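Local coordinates for protein sulfur oxygenase/reductase (Halothiobacillus neapolitanus, PDB 6QPA) that binds ferric iron through a facial triad of two histidines and one carboxylate and probably catalyses the oxygen-dependent disproportionation of elemental sulfur in a 24-subunit assembly, at residues 51-56 / 293-298; 84-89 / 237-242; 95-100 / 226-231; 154-159 / 302-307. All coordinates share one frame; numbering follows the deposited sequence. Where two conformers were deposited one is given.

Interaction 1: residues 51-56 / 293-298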
loop_
_atom_site.group_PDB
_atom_site.type_symbol
_atom_site.label_atom_id
_atom_site.label_comp_id
_atom_site.label_asym_id
_atom_site.label_seq_id
_atom_site.Cartn_x
_atom_site.Cartn_y
_atom_site.Cartn_z
ATOM N N THR A 51 -42.371 0.736 12.436
ATOM C CA THR A 51 -41.175 -0.084 12.316
ATOM C C THR A 51 -41.294 -1.179 11.271
ATOM O O THR A 51 -40.268 -1.728 10.858
ATOM C CB THR A 51 -40.854 -0.754 13.661
ATOM O OG1 THR A 51 -42.005 -1.491 14.103
ATOM C CG2 THR A 51 -40.479 0.289 14.699
ATOM N N GLY A 52 -42.504 -1.495 10.821
ATOM C CA GLY A 52 -42.676 -2.546 9.833
ATOM C C GLY A 52 -44.148 -2.883 9.664
ATOM O O GLY A 52 -45.025 -2.077 9.988
ATOM N N ILE A 53 -44.403 -4.087 9.144
ATOM C CA ILE A 53 -45.761 -4.583 8.929
ATOM C C ILE A 53 -45.795 -6.065 9.275
ATOM O O ILE A 53 -44.763 -6.705 9.499
ATOM C CB ILE A 53 -46.257 -4.405 7.478
ATOM C CG1 ILE A 53 -45.470 -5.352 6.548
ATOM C CG2 ILE A 53 -46.215 -2.948 7.019
ATOM C CD1 ILE A 53 -46.083 -5.521 5.155
ATOM N N HIS A 54 -47.009 -6.610 9.320
ATOM C CA HIS A 54 -47.163 -8.054 9.358
ATOM C C HIS A 54 -47.284 -8.578 7.930
ATOM O O HIS A 54 -48.236 -8.222 7.235
ATOM C CB HIS A 54 -48.377 -8.473 10.168
ATOM C CG HIS A 54 -48.307 -9.901 10.625
ATOM N ND1 HIS A 54 -48.271 -10.962 9.746
ATOM C CD2 HIS A 54 -48.214 -10.441 11.867
ATOM C CE1 HIS A 54 -48.174 -12.092 10.425
ATOM N NE2 HIS A 54 -48.135 -11.804 11.715
ATOM N N PRO A 55 -46.345 -9.395 7.452
ATOM C CA PRO A 55 -46.432 -9.910 6.075
ATOM C C PRO A 55 -47.569 -10.910 5.859
ATOM O O PRO A 55 -47.855 -11.242 4.698
ATOM C CB PRO A 55 -45.066 -10.586 5.860
ATOM C CG PRO A 55 -44.213 -10.128 6.996
ATOM C CD PRO A 55 -45.131 -9.859 8.139
ATOM N N MET A 56 -48.190 -11.404 6.933
ATOM C CA MET A 56 -49.350 -12.297 6.886
ATOM C C MET A 56 -49.097 -13.497 5.972
ATOM O O MET A 56 -49.853 -13.782 5.040
ATOM C CB MET A 56 -50.621 -11.535 6.479
ATOM C CG MET A 56 -51.265 -10.830 7.666
ATOM S SD MET A 56 -52.704 -9.812 7.262
ATOM C CE MET A 56 -53.808 -11.036 6.541
ATOM N N GLY A 293 -58.937 -5.336 4.082
ATOM C CA GLY A 293 -58.100 -5.712 5.195
ATOM C C GLY A 293 -58.268 -7.173 5.567
ATOM O O GLY A 293 -58.896 -7.959 4.845
ATOM N N PRO A 294 -57.708 -7.567 6.723
ATOM C CA PRO A 294 -56.965 -6.668 7.618
ATOM C C PRO A 294 -55.546 -6.374 7.132
ATOM O O PRO A 294 -54.970 -7.175 6.412
ATOM C CB PRO A 294 -56.921 -7.438 8.940
ATOM C CG PRO A 294 -57.031 -8.871 8.542
ATOM C CD PRO A 294 -57.809 -8.936 7.260
ATOM N N TYR A 295 -55.019 -5.208 7.505
ATOM C CA TYR A 295 -53.635 -4.834 7.244
ATOM C C TYR A 295 -53.037 -4.335 8.555
ATOM O O TYR A 295 -53.578 -3.416 9.178
ATOM C CB TYR A 295 -53.548 -3.754 6.160
ATOM C CG TYR A 295 -52.121 -3.415 5.726
ATOM C CD1 TYR A 295 -51.418 -4.253 4.871
ATOM C CD2 TYR A 295 -51.496 -2.243 6.156
ATOM C CE1 TYR A 295 -50.120 -3.940 4.455
ATOM C CE2 TYR A 295 -50.217 -1.920 5.748
ATOM C CZ TYR A 295 -49.526 -2.772 4.907
ATOM O OH TYR A 295 -48.256 -2.433 4.510
ATOM N N TYR A 296 -51.941 -4.949 8.987
ATOM C CA TYR A 296 -51.353 -4.661 10.288
ATOM C C TYR A 296 -50.026 -3.933 10.108
ATOM O O TYR A 296 -49.093 -4.486 9.517
ATOM C CB TYR A 296 -51.163 -5.958 11.071
ATOM C CG TYR A 296 -52.457 -6.415 11.729
ATOM C CD1 TYR A 296 -52.835 -5.903 12.952
ATOM C CD2 TYR A 296 -53.304 -7.320 11.114
ATOM C CE1 TYR A 296 -53.986 -6.279 13.576
ATOM C CE2 TYR A 296 -54.491 -7.708 11.735
ATOM C CZ TYR A 296 -54.822 -7.172 12.970
ATOM O OH TYR A 296 -55.985 -7.507 13.639
ATOM N N MET A 297 -49.946 -2.700 10.617
ATOM C CA MET A 297 -48.693 -1.954 10.692
ATOM C C MET A 297 -48.096 -2.068 12.094
ATOM O O MET A 297 -48.817 -2.009 13.092
ATOM C CB MET A 297 -48.909 -0.476 10.338
ATOM C CG MET A 297 -49.441 -0.253 8.926
ATOM S SD MET A 297 -50.057 1.425 8.683
ATOM C CE MET A 297 -48.522 2.355 8.828
ATOM N N PHE A 298 -46.774 -2.234 12.162
ATOM C CA PHE A 298 -46.045 -2.314 13.422
ATOM C C PHE A 298 -45.470 -0.943 13.777
ATOM O O PHE A 298 -44.912 -0.264 12.917
ATOM C CB PHE A 298 -44.893 -3.327 13.339
ATOM C CG PHE A 298 -45.317 -4.770 13.450
ATOM C CD1 PHE A 298 -46.501 -5.217 12.861
ATOM C CD2 PHE A 298 -44.512 -5.693 14.135
ATOM C CE1 PHE A 298 -46.879 -6.560 12.948
ATOM C CE2 PHE A 298 -44.881 -7.031 14.234
ATOM C CZ PHE A 298 -46.068 -7.470 13.629
HETATM O O HOH W 1 -50.465 -6.630 7.295
#
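T51 and G52 both face F298, a classic beta bulge where strands 42-53 and 290-305 run antiparallel. F298 O takes its main bond from T51 N (2.8 Å) and a weak one from G52 N, while F298 N donates to G52 O. One step on, I53 and M297 form a non-hydrogen-bonded pair, and H54 N then donates to Y296 O at 3.0 Å. The F298 side chain crosses that of T51 at about a right angle and reaches on to H54. Its CB lies 3.5 Å from T51 OG1, and chi1 of -78° sets CG beside the backbone N. The ring lies against the I53-H54 peptide: CD1 approaches I53 C, CE1 comes 3.6 Å from H54 N and nearly as close to H54 CB, and CZ ends 4.1 Å from H54 CD2. I53 O sits over one face, offset toward the rim. G52, having no side chain, adds no bulk beside F298 CB and accepts its unusual backbone angles (170°/-159°). On the I53-M297 side, I53 CG2 lies 3.3 Å from Y295 OH, a hydroxyl hydrogen-bonded to I111 O of a neighbouring subunit. Beyond the last direct rung, a water accepts from Y296 N and donates to H54 O. The hold is thus mainly backbone hydrogen bonding, which depends little on side-chain type, and the apolar packing of F298 adds to it.

Interaction 2: residues 84-89 / 237-242; sequences DVHSHE and NKVHDK. With SO4 (sulfate ion), chain Z.
H86, in the first turn of helix 85-94, and D241, in the irregular loop 237-242, bring their CA atoms within 4.5 Å, and the H86 CA-H points at H240 O with an angle of 154° at the hydrogen. No direct hydrogen bond joins the segments; a water accepts from H86 N, an amide of the first helical turn, and donates to D241 O. V85 CB packs 3.5 Å from the same carbonyl oxygen, and its beta branch gives a compact surface against the loop backbone. The H86 ring lies beside the D241 side chain, pointing the same way: CG is anti to the backbone N (chi1 -180°), CD2 comes 3.0 Å from D241 OD1, and the ring and carboxylate planes are 65° apart. Farther along the ring, NE2 meets V239 CG1 at 3.7 Å. E89 rests its CB 3.6 Å from H240 O, and a second water donates to E89 OE1 and also hydrogen-bonds H240 ND1; E89 OE2 bonds Y118 and S205. On the loop, D241 N and K242 N each donate to a sulfate ion, probably from the crystallisation liquor. H88 binds iron through NE2, with H92 and E116 completing the triad. The helix also touches strands 7-15 and 74-82, through V85 on I7 and H88 on T80, while V239 of the loop meets its E90 and H93.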
loop_
_atom_site.group_PDB
_atom_site.type_symbol
_atom_site.label_atom_id
_atom_site.label_comp_id
_atom_site.label_asym_id
_atom_site.label_seq_id
_atom_site.Cartn_x
_atom_site.Cartn_y
_atom_site.Cartn_z
ATOM N N ASP A 84 -63.699 15.223 24.522
ATOM C CA ASP A 84 -64.683 15.296 23.455
ATOM C C ASP A 84 -64.051 15.945 22.240
ATOM O O ASP A 84 -62.950 16.500 22.308
ATOM C CB ASP A 84 -65.929 16.071 23.896
ATOM C CG ASP A 84 -65.585 17.373 24.591
ATOM O OD1 ASP A 84 -64.748 18.152 24.082
ATOM O OD2 ASP A 84 -66.133 17.606 25.680
ATOM N N VAL A 85 -64.791 15.899 21.127
ATOM C CA VAL A 85 -64.323 16.506 19.888
ATOM C C VAL A 85 -64.097 17.997 20.083
ATOM O O VAL A 85 -63.075 18.542 19.656
ATOM C CB VAL A 85 -65.335 16.231 18.760
ATOM C CG1 VAL A 85 -65.086 17.144 17.556
ATOM C CG2 VAL A 85 -65.272 14.780 18.343
ATOM N N HIS A 86 -65.025 18.671 20.776
ATOM C CA HIS A 86 -64.948 20.122 20.906
ATOM C C HIS A 86 -63.649 20.550 21.566
ATOM O O HIS A 86 -63.071 21.578 21.201
ATOM C CB HIS A 86 -66.124 20.671 21.722
ATOM C CG HIS A 86 -66.086 22.165 21.878
ATOM N ND1 HIS A 86 -65.494 22.791 22.956
ATOM C CD2 HIS A 86 -66.521 23.159 21.065
ATOM C CE1 HIS A 86 -65.590 24.100 22.816
ATOM N NE2 HIS A 86 -66.215 24.350 21.678
ATOM N N SER A 87 -63.191 19.787 22.558
ATOM C CA SER A 87 -61.952 20.142 23.234
ATOM C C SER A 87 -60.781 20.143 22.265
ATOM O O SER A 87 -59.950 21.058 22.285
ATOM C CB SER A 87 -61.707 19.199 24.406
ATOM O OG SER A 87 -62.739 19.375 25.366
ATOM N N HIS A 88 -60.706 19.138 21.399
ATOM C CA HIS A 88 -59.614 19.100 20.435
ATOM C C HIS A 88 -59.713 20.256 19.447
ATOM O O HIS A 88 -58.718 20.937 19.167
ATOM C CB HIS A 88 -59.611 17.752 19.715
ATOM C CG HIS A 88 -58.534 17.609 18.680
ATOM N ND1 HIS A 88 -58.810 17.486 17.334
ATOM C CD2 HIS A 88 -57.186 17.570 18.790
ATOM C CE1 HIS A 88 -57.679 17.367 16.661
ATOM N NE2 HIS A 88 -56.678 17.407 17.523
ATOM N N GLU A 89 -60.912 20.501 18.911
ATOM C CA GLU A 89 -61.090 21.587 17.952
ATOM C C GLU A 89 -60.796 22.937 18.584
ATOM O O GLU A 89 -60.249 23.834 17.933
ATOM C CB GLU A 89 -62.513 21.561 17.391
ATOM C CG GLU A 89 -62.825 20.340 16.520
ATOM C CD GLU A 89 -62.040 20.331 15.219
ATOM O OE1 GLU A 89 -61.807 21.423 14.641
ATOM O OE2 GLU A 89 -61.633 19.239 14.770
ATOM N N ASN A 237 -65.401 28.918 9.811
ATOM C CA ASN A 237 -64.352 29.257 10.775
ATOM C C ASN A 237 -64.788 29.090 12.231
ATOM O O ASN A 237 -64.142 29.633 13.132
ATOM C CB ASN A 237 -63.813 30.676 10.531
ATOM C CG ASN A 237 -64.823 31.790 10.870
ATOM O OD1 ASN A 237 -65.993 31.545 11.178
ATOM N ND2 ASN A 237 -64.358 33.038 10.762
ATOM N N LYS A 238 -65.854 28.347 12.496
ATOM C CA LYS A 238 -66.261 28.149 13.882
ATOM C C LYS A 238 -65.582 26.919 14.478
ATOM O O LYS A 238 -65.077 26.049 13.768
ATOM C CB LYS A 238 -67.779 28.021 13.992
ATOM C CG LYS A 238 -68.498 29.293 13.528
ATOM C CD LYS A 238 -67.986 30.531 14.292
ATOM C CE LYS A 238 -68.681 31.796 13.833
ATOM N NZ LYS A 238 -68.343 32.148 12.420
ATOM N N VAL A 239 -65.550 26.881 15.807
ATOM C CA VAL A 239 -65.038 25.736 16.548
ATOM C C VAL A 239 -66.155 24.701 16.618
ATOM O O VAL A 239 -67.217 24.958 17.193
ATOM C CB VAL A 239 -64.581 26.149 17.955
ATOM C CG1 VAL A 239 -64.080 24.937 18.740
ATOM C CG2 VAL A 239 -63.540 27.258 17.884
ATOM N N HIS A 240 -65.927 23.540 16.019
ATOM C CA HIS A 240 -66.972 22.534 15.885
ATOM C C HIS A 240 -67.106 21.656 17.121
ATOM O O HIS A 240 -66.118 21.339 17.786
ATOM C CB HIS A 240 -66.701 21.667 14.662
ATOM C CG HIS A 240 -66.982 22.369 13.379
ATOM N ND1 HIS A 240 -66.113 23.283 12.825
ATOM C CD2 HIS A 240 -68.051 22.315 12.554
ATOM C CE1 HIS A 240 -66.632 23.756 11.707
ATOM N NE2 HIS A 240 -67.810 23.188 11.522
ATOM N N ASP A 241 -68.359 21.290 17.422
ATOM C CA ASP A 241 -68.709 20.291 18.428
ATOM C C ASP A 241 -68.619 18.872 17.882
ATOM O O ASP A 241 -68.418 17.922 18.646
ATOM C CB ASP A 241 -70.149 20.508 18.889
ATOM C CG ASP A 241 -70.283 21.608 19.887
ATOM O OD1 ASP A 241 -69.253 22.073 20.415
ATOM O OD2 ASP A 241 -71.431 22.018 20.134
ATOM N N LYS A 242 -68.846 18.708 16.586
ATOM C CA LYS A 242 -68.788 17.455 15.865
ATOM C C LYS A 242 -67.751 17.577 14.760
ATOM O O LYS A 242 -67.505 18.684 14.275
ATOM C CB LYS A 242 -70.162 17.121 15.265
ATOM C CG LYS A 242 -71.244 16.934 16.308
ATOM C CD LYS A 242 -72.601 16.701 15.670
ATOM C CE LYS A 242 -73.677 16.501 16.731
ATOM N NZ LYS A 242 -75.024 16.280 16.117
HETATM S S SO4 Z . -71.138 21.541 15.102
HETATM O O1 SO4 Z . -71.315 22.356 13.900
HETATM O O2 SO4 Z . -70.166 20.491 14.806
HETATM O O3 SO4 Z . -70.627 22.374 16.186
HETATM O O4 SO4 Z . -72.413 20.936 15.514
HETATM O O HOH W 2 -67.765 17.805 21.127
HETATM O O HOH W 3 -63.445 23.430 13.923
#

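Interaction 3: residues 95-100 / 226-231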
loop_
_atom_site.group_PDB
_atom_site.type_symbol
_atom_site.label_atom_id
_atom_site.label_comp_id
_atom_site.label_asym_id
_atom_site.label_seq_id
_atom_site.Cartn_x
_atom_site.Cartn_y
_atom_site.Cartn_z
ATOM N N ASN A 95 -54.719 27.734 19.693
ATOM C CA ASN A 95 -53.276 27.722 19.525
ATOM C C ASN A 95 -52.909 27.645 18.049
ATOM O O ASN A 95 -51.846 27.130 17.683
ATOM C CB ASN A 95 -52.670 26.561 20.308
ATOM C CG ASN A 95 -53.030 26.609 21.788
ATOM O OD1 ASN A 95 -53.846 25.820 22.256
ATOM N ND2 ASN A 95 -52.431 27.535 22.524
ATOM N N PHE A 96 -53.788 28.159 17.189
ATOM C CA PHE A 96 -53.634 27.914 15.759
ATOM C C PHE A 96 -52.318 28.483 15.228
ATOM O O PHE A 96 -51.616 27.827 14.449
ATOM C CB PHE A 96 -54.827 28.479 14.992
ATOM C CG PHE A 96 -54.787 28.155 13.523
ATOM C CD1 PHE A 96 -55.026 26.866 13.080
ATOM C CD2 PHE A 96 -54.455 29.128 12.593
ATOM C CE1 PHE A 96 -54.970 26.556 11.732
ATOM C CE2 PHE A 96 -54.393 28.828 11.246
ATOM C CZ PHE A 96 -54.652 27.541 10.813
ATOM N N LYS A 97 -51.982 29.718 15.615
ATOM C CA LYS A 97 -50.747 30.332 15.127
ATOM C C LYS A 97 -49.524 29.523 15.523
ATOM O O LYS A 97 -48.607 29.339 14.709
ATOM C CB LYS A 97 -50.600 31.769 15.640
ATOM C CG LYS A 97 -51.549 32.793 15.025
ATOM C CD LYS A 97 -51.806 33.949 16.003
ATOM C CE LYS A 97 -50.625 34.113 16.970
ATOM N NZ LYS A 97 -51.038 34.537 18.344
ATOM N N GLU A 98 -49.468 29.069 16.782
ATOM C CA GLU A 98 -48.267 28.383 17.255
ATOM C C GLU A 98 -48.176 26.975 16.683
ATOM O O GLU A 98 -47.094 26.534 16.272
ATOM C CB GLU A 98 -48.194 28.368 18.789
ATOM C CG GLU A 98 -49.494 28.415 19.544
ATOM C CD GLU A 98 -50.114 29.805 19.594
ATOM O OE1 GLU A 98 -49.484 30.743 20.118
ATOM O OE2 GLU A 98 -51.234 29.959 19.085
ATOM N N ILE A 99 -49.301 26.264 16.609
ATOM C CA ILE A 99 -49.272 24.953 15.973
ATOM C C ILE A 99 -48.849 25.092 14.525
ATOM O O ILE A 99 -48.027 24.317 14.025
ATOM C CB ILE A 99 -50.637 24.268 16.092
ATOM C CG1 ILE A 99 -50.870 23.823 17.536
ATOM C CG2 ILE A 99 -50.698 23.087 15.152
ATOM C CD1 ILE A 99 -52.265 23.368 17.793
ATOM N N PHE A 100 -49.343 26.126 13.847
ATOM C CA PHE A 100 -48.918 26.342 12.474
ATOM C C PHE A 100 -47.413 26.575 12.404
ATOM O O PHE A 100 -46.740 26.058 11.508
ATOM C CB PHE A 100 -49.678 27.516 11.843
ATOM C CG PHE A 100 -49.296 27.749 10.420
ATOM C CD1 PHE A 100 -49.866 26.975 9.411
ATOM C CD2 PHE A 100 -48.336 28.701 10.084
ATOM C CE1 PHE A 100 -49.501 27.150 8.093
ATOM C CE2 PHE A 100 -47.963 28.883 8.762
ATOM C CZ PHE A 100 -48.550 28.109 7.766
ATOM N N ALA A 226 -44.049 32.009 10.251
ATOM C CA ALA A 226 -44.260 33.180 11.092
ATOM C C ALA A 226 -45.527 33.952 10.747
ATOM O O ALA A 226 -46.024 34.694 11.602
ATOM C CB ALA A 226 -43.056 34.131 10.998
ATOM N N ASN A 227 -46.101 33.763 9.554
ATOM C CA ASN A 227 -47.284 34.512 9.125
ATOM C C ASN A 227 -48.381 33.526 8.756
ATOM O O ASN A 227 -48.608 33.227 7.570
ATOM C CB ASN A 227 -46.963 35.451 7.972
ATOM C CG ASN A 227 -46.027 36.548 8.395
ATOM O OD1 ASN A 227 -46.409 37.442 9.136
ATOM N ND2 ASN A 227 -44.790 36.480 7.935
ATOM N N PRO A 228 -49.084 33.005 9.750
ATOM C CA PRO A 228 -50.051 31.928 9.508
ATOM C C PRO A 228 -51.264 32.438 8.757
ATOM O O PRO A 228 -51.578 33.637 8.804
ATOM C CB PRO A 228 -50.432 31.480 10.928
ATOM C CG PRO A 228 -50.251 32.740 11.758
ATOM C CD PRO A 228 -49.052 33.445 11.155
ATOM N N PRO A 229 -51.986 31.562 8.066
ATOM C CA PRO A 229 -53.287 31.954 7.512
ATOM C C PRO A 229 -54.297 32.173 8.627
ATOM O O PRO A 229 -54.061 31.843 9.790
ATOM C CB PRO A 229 -53.677 30.760 6.634
ATOM C CG PRO A 229 -52.993 29.596 7.279
ATOM C CD PRO A 229 -51.674 30.143 7.808
ATOM N N GLU A 230 -55.433 32.764 8.256
ATOM C CA GLU A 230 -56.577 32.833 9.160
ATOM C C GLU A 230 -57.166 31.446 9.406
ATOM O O GLU A 230 -57.182 30.588 8.521
ATOM C CB GLU A 230 -57.653 33.763 8.592
ATOM C CG GLU A 230 -57.250 35.223 8.537
ATOM C CD GLU A 230 -56.818 35.751 9.896
ATOM O OE1 GLU A 230 -55.617 36.057 10.065
ATOM O OE2 GLU A 230 -57.673 35.830 10.807
ATOM N N TYR A 231 -57.646 31.227 10.626
ATOM C CA TYR A 231 -58.357 30.001 10.956
ATOM C C TYR A 231 -59.634 29.919 10.122
ATOM O O TYR A 231 -60.581 30.678 10.349
ATOM C CB TYR A 231 -58.643 29.980 12.461
ATOM C CG TYR A 231 -59.410 28.786 12.968
ATOM C CD1 TYR A 231 -60.800 28.779 12.968
ATOM C CD2 TYR A 231 -58.741 27.651 13.453
ATOM C CE1 TYR A 231 -61.519 27.659 13.439
ATOM C CE2 TYR A 231 -59.442 26.551 13.928
ATOM C CZ TYR A 231 -60.838 26.562 13.911
ATOM O OH TYR A 231 -61.541 25.473 14.373
#
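The F96 ring receives the edge of Y231 over one face in a T-shaped stack, the centroids 5.6 Å apart and the planes at 90°. Y231 CD2 makes the approach, 3.8 Å from F96 CD1. At the edge of the same F96 ring, in its plane, lies P229 O, 3.4 Å from CE2, where a carbonyl oxygen meets the weakly positive rim of the ring. One turn along helix 96-101, F100 offers a face to P229: CD sits 3.8 Å from the ring centroid and 14° off the normal, a CH-pi contact. P228 CB reaches the same ring obliquely, 3.6 Å from CD2. Both phenylalanines have CG anti to the backbone N (chi1 -175° in F96), and both project toward the loop. The P228 CG atom meets K97 CG at 3.5 Å, using the aliphatic part of a lysine whose ammonium end turns off elsewhere. Beyond the pair, A226 N and N227 ND2 bond E101 of a neighbouring subunit, and Y231 packs edge-to-face with H93 and touches E89 of the iron-binding helix. No hydrogen bond crosses between the segments, so the attraction probably comes from dispersion, with the T-shaped stack, the CH-pi contact and the carbonyl at the F96 rim adding weak electrostatic terms.

Interaction 4: residues 154-159 / 302-307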
loop_
_atom_site.group_PDB
_atom_site.type_symbol
_atom_site.label_atom_id
_atom_site.label_comp_id
_atom_site.label_asym_id
_atom_site.label_seq_id
_atom_site.Cartn_x
_atom_site.Cartn_y
_atom_site.Cartn_z
ATOM N N LEU A 154 -44.799 -1.820 29.226
ATOM C CA LEU A 154 -43.615 -1.034 29.562
ATOM C C LEU A 154 -43.625 0.280 28.792
ATOM O O LEU A 154 -43.721 0.284 27.559
ATOM C CB LEU A 154 -42.335 -1.820 29.271
ATOM C CG LEU A 154 -42.140 -3.042 30.176
ATOM C CD1 LEU A 154 -40.900 -3.811 29.756
ATOM C CD2 LEU A 154 -42.038 -2.651 31.633
ATOM N N SER A 155 -43.528 1.388 29.530
ATOM C CA SER A 155 -43.533 2.735 28.954
ATOM C C SER A 155 -42.433 2.875 27.910
ATOM O O SER A 155 -41.263 2.621 28.201
ATOM C CB SER A 155 -43.347 3.769 30.066
ATOM O OG SER A 155 -43.425 5.087 29.551
ATOM N N SER A 156 -42.824 3.251 26.689
ATOM C CA SER A 156 -41.902 3.441 25.569
ATOM C C SER A 156 -40.992 2.236 25.323
ATOM O O SER A 156 -39.876 2.405 24.833
ATOM C CB SER A 156 -41.039 4.696 25.786
ATOM O OG SER A 156 -41.825 5.868 25.783
ATOM N N GLN A 157 -41.444 1.022 25.654
ATOM C CA GLN A 157 -40.619 -0.189 25.529
ATOM C C GLN A 157 -41.493 -1.400 25.189
ATOM O O GLN A 157 -41.450 -2.432 25.861
ATOM C CB GLN A 157 -39.832 -0.482 26.809
ATOM C CG GLN A 157 -38.623 0.396 27.092
ATOM C CD GLN A 157 -37.993 0.126 28.481
ATOM O OE1 GLN A 157 -38.216 -0.929 29.099
ATOM N NE2 GLN A 157 -37.196 1.084 28.962
ATOM N N ARG A 158 -42.309 -1.291 24.146
ATOM C CA ARG A 158 -43.112 -2.421 23.692
ATOM C C ARG A 158 -43.523 -2.134 22.256
ATOM O O ARG A 158 -43.122 -1.129 21.667
ATOM C CB ARG A 158 -44.314 -2.675 24.614
ATOM C CG ARG A 158 -45.411 -1.604 24.559
ATOM C CD ARG A 158 -46.305 -1.607 25.783
ATOM N NE ARG A 158 -47.392 -0.636 25.612
ATOM C CZ ARG A 158 -47.246 0.681 25.765
ATOM N NH1 ARG A 158 -46.066 1.194 26.137
ATOM N NH2 ARG A 158 -48.283 1.487 25.558
ATOM N N THR A 159 -44.315 -3.031 21.689
ATOM C CA THR A 159 -44.719 -2.934 20.299
ATOM C C THR A 159 -46.207 -2.614 20.236
ATOM O O THR A 159 -47.009 -3.186 20.985
ATOM C CB THR A 159 -44.405 -4.237 19.557
ATOM O OG1 THR A 159 -42.992 -4.403 19.501
ATOM C CG2 THR A 159 -44.986 -4.213 18.114
ATOM N N MET A 302 -42.781 6.041 20.732
ATOM C CA MET A 302 -41.598 6.829 21.047
ATOM C C MET A 302 -41.770 7.565 22.367
ATOM O O MET A 302 -40.882 7.547 23.223
ATOM C CB MET A 302 -41.315 7.828 19.926
ATOM C CG MET A 302 -40.793 7.258 18.634
ATOM S SD MET A 302 -39.792 5.744 18.863
ATOM C CE MET A 302 -38.160 6.434 19.181
ATOM N N MET A 303 -42.890 8.262 22.525
ATOM C CA MET A 303 -43.180 9.060 23.705
ATOM C C MET A 303 -44.619 8.768 24.058
ATOM O O MET A 303 -45.432 8.535 23.164
ATOM C CB MET A 303 -43.006 10.573 23.468
ATOM C CG MET A 303 -41.634 10.984 22.957
ATOM S SD MET A 303 -41.383 12.774 22.983
ATOM C CE MET A 303 -40.658 13.044 21.356
ATOM N N GLU A 304 -44.920 8.722 25.346
ATOM C CA GLU A 304 -46.286 8.473 25.778
ATOM C C GLU A 304 -46.570 9.316 26.998
ATOM O O GLU A 304 -45.707 9.465 27.871
ATOM C CB GLU A 304 -46.521 7.014 26.149
ATOM C CG GLU A 304 -46.059 6.017 25.130
ATOM C CD GLU A 304 -46.364 4.605 25.582
ATOM O OE1 GLU A 304 -45.442 3.957 26.124
ATOM O OE2 GLU A 304 -47.529 4.170 25.417
ATOM N N GLN A 305 -47.762 9.891 27.046
ATOM C CA GLN A 305 -48.309 10.383 28.309
ATOM C C GLN A 305 -49.598 9.585 28.466
ATOM O O GLN A 305 -50.611 9.852 27.800
ATOM C CB GLN A 305 -48.438 11.919 28.342
ATOM C CG GLN A 305 -49.807 12.556 28.483
ATOM C CD GLN A 305 -50.447 12.437 29.853
ATOM O OE1 GLN A 305 -50.446 11.376 30.488
ATOM N NE2 GLN A 305 -51.046 13.535 30.296
ATOM N N GLY A 306 -49.521 8.542 29.298
ATOM C CA GLY A 306 -50.527 7.503 29.291
ATOM C C GLY A 306 -51.617 7.617 30.338
ATOM O O GLY A 306 -52.345 6.646 30.548
ATOM N N LEU A 307 -51.788 8.781 30.980
ATOM C CA LEU A 307 -52.804 8.855 32.029
ATOM C C LEU A 307 -54.226 8.695 31.499
ATOM O O LEU A 307 -55.122 8.323 32.260
ATOM C CB LEU A 307 -52.663 10.138 32.839
ATOM C CG LEU A 307 -51.601 9.855 33.917
ATOM C CD1 LEU A 307 -50.216 10.442 33.573
ATOM C CD2 LEU A 307 -52.079 10.209 35.329
HETATM O O HOH W 4 -44.651 7.718 30.075
#
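E304 and R158 form an end-on salt bridge: R158 NH1 donates to OE1 and NH2 to OE2, each at 2.8 Å, with the guanidinium and carboxylate planes 26° apart. OE2 uses its syn lone pair. A second donor reaches OE1, the amide S156 N at 2.8 Å and 170°, nearly in line with the C-O bond. R158 NH1 also donates to L154 O, which Q157 N approaches from the opposite face of its plane as it closes the type II turn 154-157. S156, at the third position of that turn, takes left-handed backbone angles, and the turn presents its amide to the carboxylate. S156 OG donates to M302 O at 3.2 Å, from above the carbonyl plane, and also bonds Q267 of a neighbouring subunit. A water links S155 OG to E304 O, and S155 CA packs 3.6 Å from E304 OE1. Around this, I129 of strand 129-130 touches S155, R158 and E304, giving the ion pair an apolar neighbour. R158 NE has its own salt bridge to E258. One arginine thus serves two carboxylates, and its charge together with the turn amide would favour the anionic form of buried E304, against the opposing influence of the nearby E46 carboxylate.

Overall arrangement
Interactions 1 and 4 share strand 290-305, which pairs with strands 42-53 and 159-167 in the large antiparallel sheet; their centres lie about 20 Å apart, and F298 touches T159. Interactions 2 and 3 sit across the chain's centre from interaction 1, their centres about 17 Å apart, on successive helices 85-94 and 96-101 and the single long loop between helix 214-220 and strand 245-246. Y231 of interaction 3 packs on N237, K238 and V239 of interaction 2. Along the chain, 51-56 comes first, then 84-89, 95-100, 154-159, 226-231, 237-242, 293-298 and 302-307. Interaction 1 pairs strands and interaction 4 joins a turn to strand 290-305; interactions 2 and 3 set one loop against the iron-binding helix and its successor.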